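Probable hydrolase (Pseudomonas aeruginosa, PDB 3OM8) is probably an alpha/beta-fold hydrolase, perhaps with 3-oxoadipate enol-lactonase activity. Local coordinates at residues B[20-34]-B[47-61]. Numbering follows the deposited sequence.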
loop_
_atom_site.group_PDB
_atom_site.type_symbol
_atom_site.label_atom_id
_atom_site.label_comp_id
_atom_site.label_asym_id
_atom_site.label_seq_id
_atom_site.Cartn_x
_atom_site.Cartn_y
_atom_site.Cartn_z
ATOM N N ARG B 20 22.215 -19.990 13.131
ATOM C CA ARG B 20 23.280 -19.115 13.616
ATOM C C ARG B 20 22.752 -17.773 14.127
ATOM O O ARG B 20 21.735 -17.260 13.649
ATOM C CB ARG B 20 24.374 -18.897 12.559
ATOM C CG ARG B 20 23.990 -18.024 11.374
ATOM C CD ARG B 20 25.184 -17.795 10.450
ATOM N NE ARG B 20 26.028 -16.693 10.898
ATOM C CZ ARG B 20 27.089 -16.815 11.694
ATOM N NH1 ARG B 20 27.460 -18.005 12.142
ATOM N NH2 ARG B 20 27.787 -15.736 12.045
ATOM N N LEU B 21 23.456 -17.219 15.112
ATOM C CA LEU B 21 23.138 -15.900 15.643
ATOM C C LEU B 21 24.187 -14.877 15.220
ATOM O O LEU B 21 25.388 -15.167 15.193
ATOM C CB LEU B 21 23.009 -15.953 17.161
ATOM C CG LEU B 21 21.853 -16.853 17.597
ATOM C CD1 LEU B 21 22.285 -17.825 18.677
ATOM C CD2 LEU B 21 20.667 -16.030 18.050
ATOM N N ASP B 22 23.717 -13.686 14.865
ATOM C CA ASP B 22 24.596 -12.576 14.510
ATOM C C ASP B 22 24.225 -11.347 15.308
ATOM O O ASP B 22 23.051 -11.116 15.585
ATOM C CB ASP B 22 24.518 -12.271 13.014
ATOM C CG ASP B 22 25.215 -13.323 12.174
ATOM O OD1 ASP B 22 26.442 -13.193 11.981
ATOM O OD2 ASP B 22 24.538 -14.282 11.721
ATOM N N GLY B 23 25.231 -10.566 15.683
ATOM C CA GLY B 23 25.006 -9.336 16.428
ATOM C C GLY B 23 25.240 -9.488 17.919
ATOM O O GLY B 23 25.374 -10.603 18.427
ATOM N N ALA B 24 25.281 -8.361 18.623
ATOM C CA ALA B 24 25.563 -8.355 20.053
ATOM C C ALA B 24 24.471 -9.062 20.836
ATOM O O ALA B 24 23.285 -8.861 20.586
ATOM C CB ALA B 24 25.736 -6.928 20.553
ATOM N N ALA B 25 24.892 -9.877 21.797
ATOM C CA ALA B 25 23.992 -10.728 22.571
ATOM C C ALA B 25 22.953 -9.975 23.413
ATOM O O ALA B 25 21.845 -10.470 23.631
ATOM C CB ALA B 25 24.810 -11.674 23.454
ATOM N N GLU B 26 23.307 -8.789 23.893
ATOM C CA GLU B 26 22.412 -8.039 24.774
ATOM C C GLU B 26 21.242 -7.403 24.031
ATOM O O GLU B 26 20.237 -7.043 24.639
ATOM C CB GLU B 26 23.179 -6.964 25.554
ATOM C CG GLU B 26 24.077 -6.075 24.706
ATOM C CD GLU B 26 25.474 -6.653 24.533
ATOM O OE1 GLU B 26 25.750 -7.750 25.075
ATOM O OE2 GLU B 26 26.300 -6.002 23.857
ATOM N N LYS B 27 21.374 -7.265 22.718
ATOM C CA LYS B 27 20.338 -6.623 21.922
ATOM C C LYS B 27 19.131 -7.535 21.759
ATOM O O LYS B 27 19.250 -8.744 21.869
ATOM C CB LYS B 27 20.902 -6.184 20.571
ATOM C CG LYS B 27 21.753 -4.928 20.681
ATOM C CD LYS B 27 22.481 -4.597 19.396
ATOM C CE LYS B 27 23.400 -3.402 19.599
ATOM N NZ LYS B 27 24.347 -3.231 18.464
ATOM N N PRO B 28 17.956 -6.949 21.505
ATOM C CA PRO B 28 16.697 -7.697 21.389
ATOM C C PRO B 28 16.759 -8.703 20.246
ATOM O O PRO B 28 17.392 -8.421 19.227
ATOM C CB PRO B 28 15.676 -6.611 21.065
ATOM C CG PRO B 28 16.317 -5.328 21.522
ATOM C CD PRO B 28 17.773 -5.517 21.243
ATOM N N LEU B 29 16.096 -9.844 20.410
ATOM C CA LEU B 29 16.197 -10.945 19.446
ATOM C C LEU B 29 15.231 -10.763 18.286
ATOM O O LEU B 29 14.034 -10.540 18.487
ATOM C CB LEU B 29 15.942 -12.291 20.141
ATOM C CG LEU B 29 16.457 -13.632 19.559
ATOM C CD1 LEU B 29 15.680 -14.044 18.344
ATOM C CD2 LEU B 29 17.939 -13.593 19.243
ATOM N N LEU B 30 15.766 -10.839 17.072
ATOM C CA LEU B 30 14.949 -10.856 15.863
ATOM C C LEU B 30 15.200 -12.149 15.088
ATOM O O LEU B 30 16.327 -12.411 14.659
ATOM C CB LEU B 30 15.266 -9.649 14.978
ATOM C CG LEU B 30 14.674 -9.717 13.569
ATOM C CD1 LEU B 30 13.154 -9.808 13.619
ATOM C CD2 LEU B 30 15.107 -8.531 12.742
ATOM N N ALA B 31 14.151 -12.955 14.918
ATOM C CA ALA B 31 14.250 -14.222 14.192
ATOM C C ALA B 31 13.758 -14.084 12.758
ATOM O O ALA B 31 12.696 -13.516 12.509
ATOM C CB ALA B 31 13.481 -15.324 14.916
ATOM N N LEU B 32 14.544 -14.601 11.819
ATOM C CA LEU B 32 14.194 -14.585 10.401
ATOM C C LEU B 32 13.846 -15.991 9.931
ATOM O O LEU B 32 14.520 -16.950 10.299
ATOM C CB LEU B 32 15.367 -14.051 9.578
ATOM C CG LEU B 32 15.910 -12.713 10.093
ATOM C CD1 LEU B 32 16.953 -12.148 9.148
ATOM C CD2 LEU B 32 14.769 -11.753 10.262
ATOM N N SER B 33 12.798 -16.113 9.121
ATOM C CA SER B 33 12.428 -17.398 8.536
ATOM C C SER B 33 12.343 -17.282 7.012
ATOM O O SER B 33 11.763 -16.325 6.493
ATOM C CB SER B 33 11.112 -17.907 9.128
ATOM O OG SER B 33 10.740 -19.139 8.554
ATOM N N ASN B 34 12.918 -18.260 6.311
ATOM C CA ASN B 34 13.213 -18.132 4.883
ATOM C C ASN B 34 12.074 -18.516 3.939
ATOM O O ASN B 34 11.073 -19.082 4.353
ATOM C CB ASN B 34 14.451 -18.956 4.517
ATOM C CG ASN B 34 15.557 -18.849 5.547
ATOM O OD1 ASN B 34 15.833 -17.779 6.068
ATOM N ND2 ASN B 34 16.207 -19.970 5.835
ATOM N N LEU B 47 21.952 -8.192 7.042
ATOM C CA LEU B 47 22.637 -8.349 8.325
ATOM C C LEU B 47 23.211 -7.046 8.897
ATOM O O LEU B 47 22.954 -6.708 10.053
ATOM C CB LEU B 47 23.752 -9.402 8.229
ATOM C CG LEU B 47 23.515 -10.828 8.723
ATOM C CD1 LEU B 47 24.857 -11.444 9.130
ATOM C CD2 LEU B 47 22.540 -10.890 9.887
ATOM N N PRO B 48 24.018 -6.323 8.106
ATOM C CA PRO B 48 24.638 -5.122 8.686
ATOM C C PRO B 48 23.612 -4.158 9.292
ATOM O O PRO B 48 23.773 -3.756 10.445
ATOM C CB PRO B 48 25.358 -4.491 7.493
ATOM C CG PRO B 48 25.706 -5.708 6.624
ATOM C CD PRO B 48 24.508 -6.608 6.743
ATOM N N ALA B 49 22.568 -3.815 8.544
ATOM C CA ALA B 49 21.545 -2.914 9.070
ATOM C C ALA B 49 20.747 -3.547 10.216
ATOM O O ALA B 49 20.429 -2.884 11.205
ATOM C CB ALA B 49 20.610 -2.439 7.963
ATOM N N LEU B 50 20.425 -4.828 10.093
ATOM C CA LEU B 50 19.625 -5.483 11.121
ATOM C C LEU B 50 20.376 -5.617 12.441
ATOM O O LEU B 50 19.804 -5.397 13.507
ATOM C CB LEU B 50 19.127 -6.853 10.648
ATOM C CG LEU B 50 18.035 -6.829 9.581
ATOM C CD1 LEU B 50 17.604 -8.227 9.244
ATOM C CD2 LEU B 50 16.845 -6.019 10.071
ATOM N N THR B 51 21.657 -5.964 12.368
ATOM C CA THR B 51 22.434 -6.266 13.571
ATOM C C THR B 51 22.892 -5.021 14.298
ATOM O O THR B 51 23.476 -5.114 15.379
ATOM C CB THR B 51 23.683 -7.138 13.280
ATOM O OG1 THR B 51 24.564 -6.455 12.378
ATOM C CG2 THR B 51 23.279 -8.507 12.701
ATOM N N ARG B 52 22.643 -3.861 13.697
ATOM C CA ARG B 52 22.914 -2.587 14.369
ATOM C C ARG B 52 22.021 -2.447 15.588
ATOM O O ARG B 52 22.412 -1.847 16.576
ATOM C CB ARG B 52 22.684 -1.401 13.431
ATOM C CG ARG B 52 23.908 -0.986 12.628
ATOM C CD ARG B 52 23.749 0.431 12.049
ATOM N NE ARG B 52 23.917 0.441 10.595
ATOM C CZ ARG B 52 22.916 0.469 9.713
ATOM N NH1 ARG B 52 23.187 0.464 8.412
ATOM N NH2 ARG B 52 21.648 0.507 10.122
ATOM N N HIS B 53 20.829 -3.030 15.511
ATOM C CA HIS B 53 19.812 -2.873 16.546
ATOM C C HIS B 53 19.369 -4.189 17.215
ATOM O O HIS B 53 18.908 -4.191 18.357
ATOM C CB HIS B 53 18.608 -2.171 15.940
ATOM C CG HIS B 53 18.961 -0.923 15.188
ATOM N ND1 HIS B 53 18.971 0.325 15.777
ATOM C CD2 HIS B 53 19.325 -0.734 13.897
ATOM C CE1 HIS B 53 19.320 1.228 14.878
ATOM N NE2 HIS B 53 19.541 0.613 13.731
ATOM N N PHE B 54 19.505 -5.308 16.512
ATOM C CA PHE B 54 18.988 -6.569 17.042
ATOM C C PHE B 54 19.994 -7.701 16.979
ATOM O O PHE B 54 20.910 -7.681 16.159
ATOM C CB PHE B 54 17.726 -6.985 16.283
ATOM C CG PHE B 54 16.665 -5.926 16.245
ATOM C CD1 PHE B 54 15.804 -5.752 17.317
ATOM C CD2 PHE B 54 16.530 -5.098 15.138
ATOM C CE1 PHE B 54 14.829 -4.763 17.294
ATOM C CE2 PHE B 54 15.556 -4.112 15.101
ATOM C CZ PHE B 54 14.703 -3.942 16.182
ATOM N N ARG B 55 19.836 -8.664 17.883
ATOM C CA ARG B 55 20.503 -9.946 17.746
ATOM C C ARG B 55 19.669 -10.740 16.761
ATOM O O ARG B 55 18.484 -10.979 16.997
ATOM C CB ARG B 55 20.542 -10.671 19.084
ATOM C CG ARG B 55 21.524 -11.817 19.141
ATOM C CD ARG B 55 21.393 -12.544 20.450
ATOM N NE ARG B 55 22.529 -13.424 20.696
ATOM C CZ ARG B 55 22.539 -14.371 21.625
ATOM N NH1 ARG B 55 23.615 -15.125 21.792
ATOM N NH2 ARG B 55 21.466 -14.560 22.383
ATOM N N VAL B 56 20.279 -11.130 15.646
ATOM C CA VAL B 56 19.541 -11.814 14.584
ATOM C C VAL B 56 19.705 -13.340 14.602
ATOM O O VAL B 56 20.802 -13.865 14.394
ATOM C CB VAL B 56 19.926 -11.260 13.197
ATOM C CG1 VAL B 56 19.173 -11.990 12.091
ATOM C CG2 VAL B 56 19.641 -9.772 13.139
ATOM N N LEU B 57 18.605 -14.040 14.860
ATOM C CA LEU B 57 18.572 -15.495 14.760
ATOM C C LEU B 57 18.135 -15.895 13.363
ATOM O O LEU B 57 17.051 -15.515 12.925
ATOM C CB LEU B 57 17.592 -16.090 15.770
ATOM C CG LEU B 57 17.243 -17.574 15.556
ATOM C CD1 LEU B 57 18.405 -18.454 15.961
ATOM C CD2 LEU B 57 16.006 -17.947 16.353
ATOM N N ARG B 58 18.993 -16.642 12.667
ATOM C CA ARG B 58 18.675 -17.199 11.349
ATOM C C ARG B 58 18.754 -18.726 11.397
ATOM O O ARG B 58 19.536 -19.278 12.166
ATOM C CB ARG B 58 19.642 -16.671 10.290
ATOM C CG ARG B 58 19.391 -15.223 9.869
ATOM C CD ARG B 58 20.308 -14.840 8.733
ATOM N NE ARG B 58 21.707 -14.828 9.142
ATOM C CZ ARG B 58 22.732 -14.764 8.298
ATOM N NH1 ARG B 58 22.519 -14.721 6.991
ATOM N NH2 ARG B 58 23.973 -14.753 8.760
ATOM N N TYR B 59 17.946 -19.407 10.587
ATOM C CA TYR B 59 18.011 -20.867 10.506
ATOM C C TYR B 59 17.592 -21.369 9.123
ATOM O O TYR B 59 16.853 -20.688 8.399
ATOM C CB TYR B 59 17.137 -21.508 11.589
ATOM C CG TYR B 59 15.650 -21.390 11.317
ATOM C CD1 TYR B 59 14.909 -22.497 10.931
ATOM C CD2 TYR B 59 14.991 -20.166 11.423
ATOM C CE1 TYR B 59 13.550 -22.401 10.678
ATOM C CE2 TYR B 59 13.632 -20.057 11.165
ATOM C CZ TYR B 59 12.917 -21.180 10.786
ATOM O OH TYR B 59 11.567 -21.106 10.522
ATOM N N ASP B 60 18.092 -22.545 8.745
ATOM C CA ASP B 60 17.618 -23.219 7.542
ATOM C C ASP B 60 16.411 -24.060 7.925
ATOM O O ASP B 60 16.480 -24.890 8.829
ATOM C CB ASP B 60 18.720 -24.078 6.925
ATOM C CG ASP B 60 19.767 -23.244 6.217
ATOM O OD1 ASP B 60 19.440 -22.086 5.895
ATOM O OD2 ASP B 60 20.901 -23.729 5.978
ATOM N N ALA B 61 15.289 -23.821 7.263
ATOM C CA ALA B 61 14.078 -24.547 7.598
ATOM C C ALA B 61 14.253 -26.072 7.437
ATOM O O ALA B 61 15.141 -26.546 6.727
ATOM C CB ALA B 61 12.933 -24.054 6.755
HETATM O O HOH W 1 21.992 -14.664 11.802
HETATM O O HOH W 2 16.718 -17.555 8.658
HETATM O O HOH W 3 15.284 -22.425 4.552
HETATM O O HOH W 4 14.171 -20.488 8.002
#
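R58 and V56 of strand 55-59 pair with R20 and D22 of strand 20-22, each through two backbone bonds, the strands running antiparallel (axes at 157°). On its other edge strand 55-59 runs parallel to 29-33 (25°): R55 N donates to P28 O and L57 N to L30 O, while L30 N and L32 N draw on R55 O and L57 O. Beyond L32 the direct backbone pairing gives way to water, one molecule joining L32 O to Y59 N.

Salt bridges link R20, D22 and R58 into a network on one sheet face. R58 NH2 reaches D22 OD2 at 3.1 Å, in the guanidinium plane but from above the carboxylate plane, and D22 OD1 takes R20 NH2 at 2.9 Å. The carboxylate probably offsets the two like charges, whose R20 NE and R58 NH2 lie 3.5 Å apart. R20 NH1 also bonds to N5 O, and D44 gives R58 a second acidic partner.

Apolar contacts occupy both faces. L57 CB lies 3.8 Å from both L21 CD2 and L29 CD1. In the R55 conformer described, one of two, the guanidinium would lie between A25 CB and L21 CD2. On the sheet face shared with R20, D22 and R58, L32 CD1 meets V56 CG1 at 3.7 Å and, tip to tip, L50 CD1 at 4.0 Å.

Strand 29-33, helix 47-51 and strand 55-59 form a beta-alpha-beta unit of the alpha/beta hydrolase sheet. L21 and L57 pack against L90 of helix 76-90, F54 meets helix 253-264 on the other side, and strand 95-100 pairs with the far edge of 29-33.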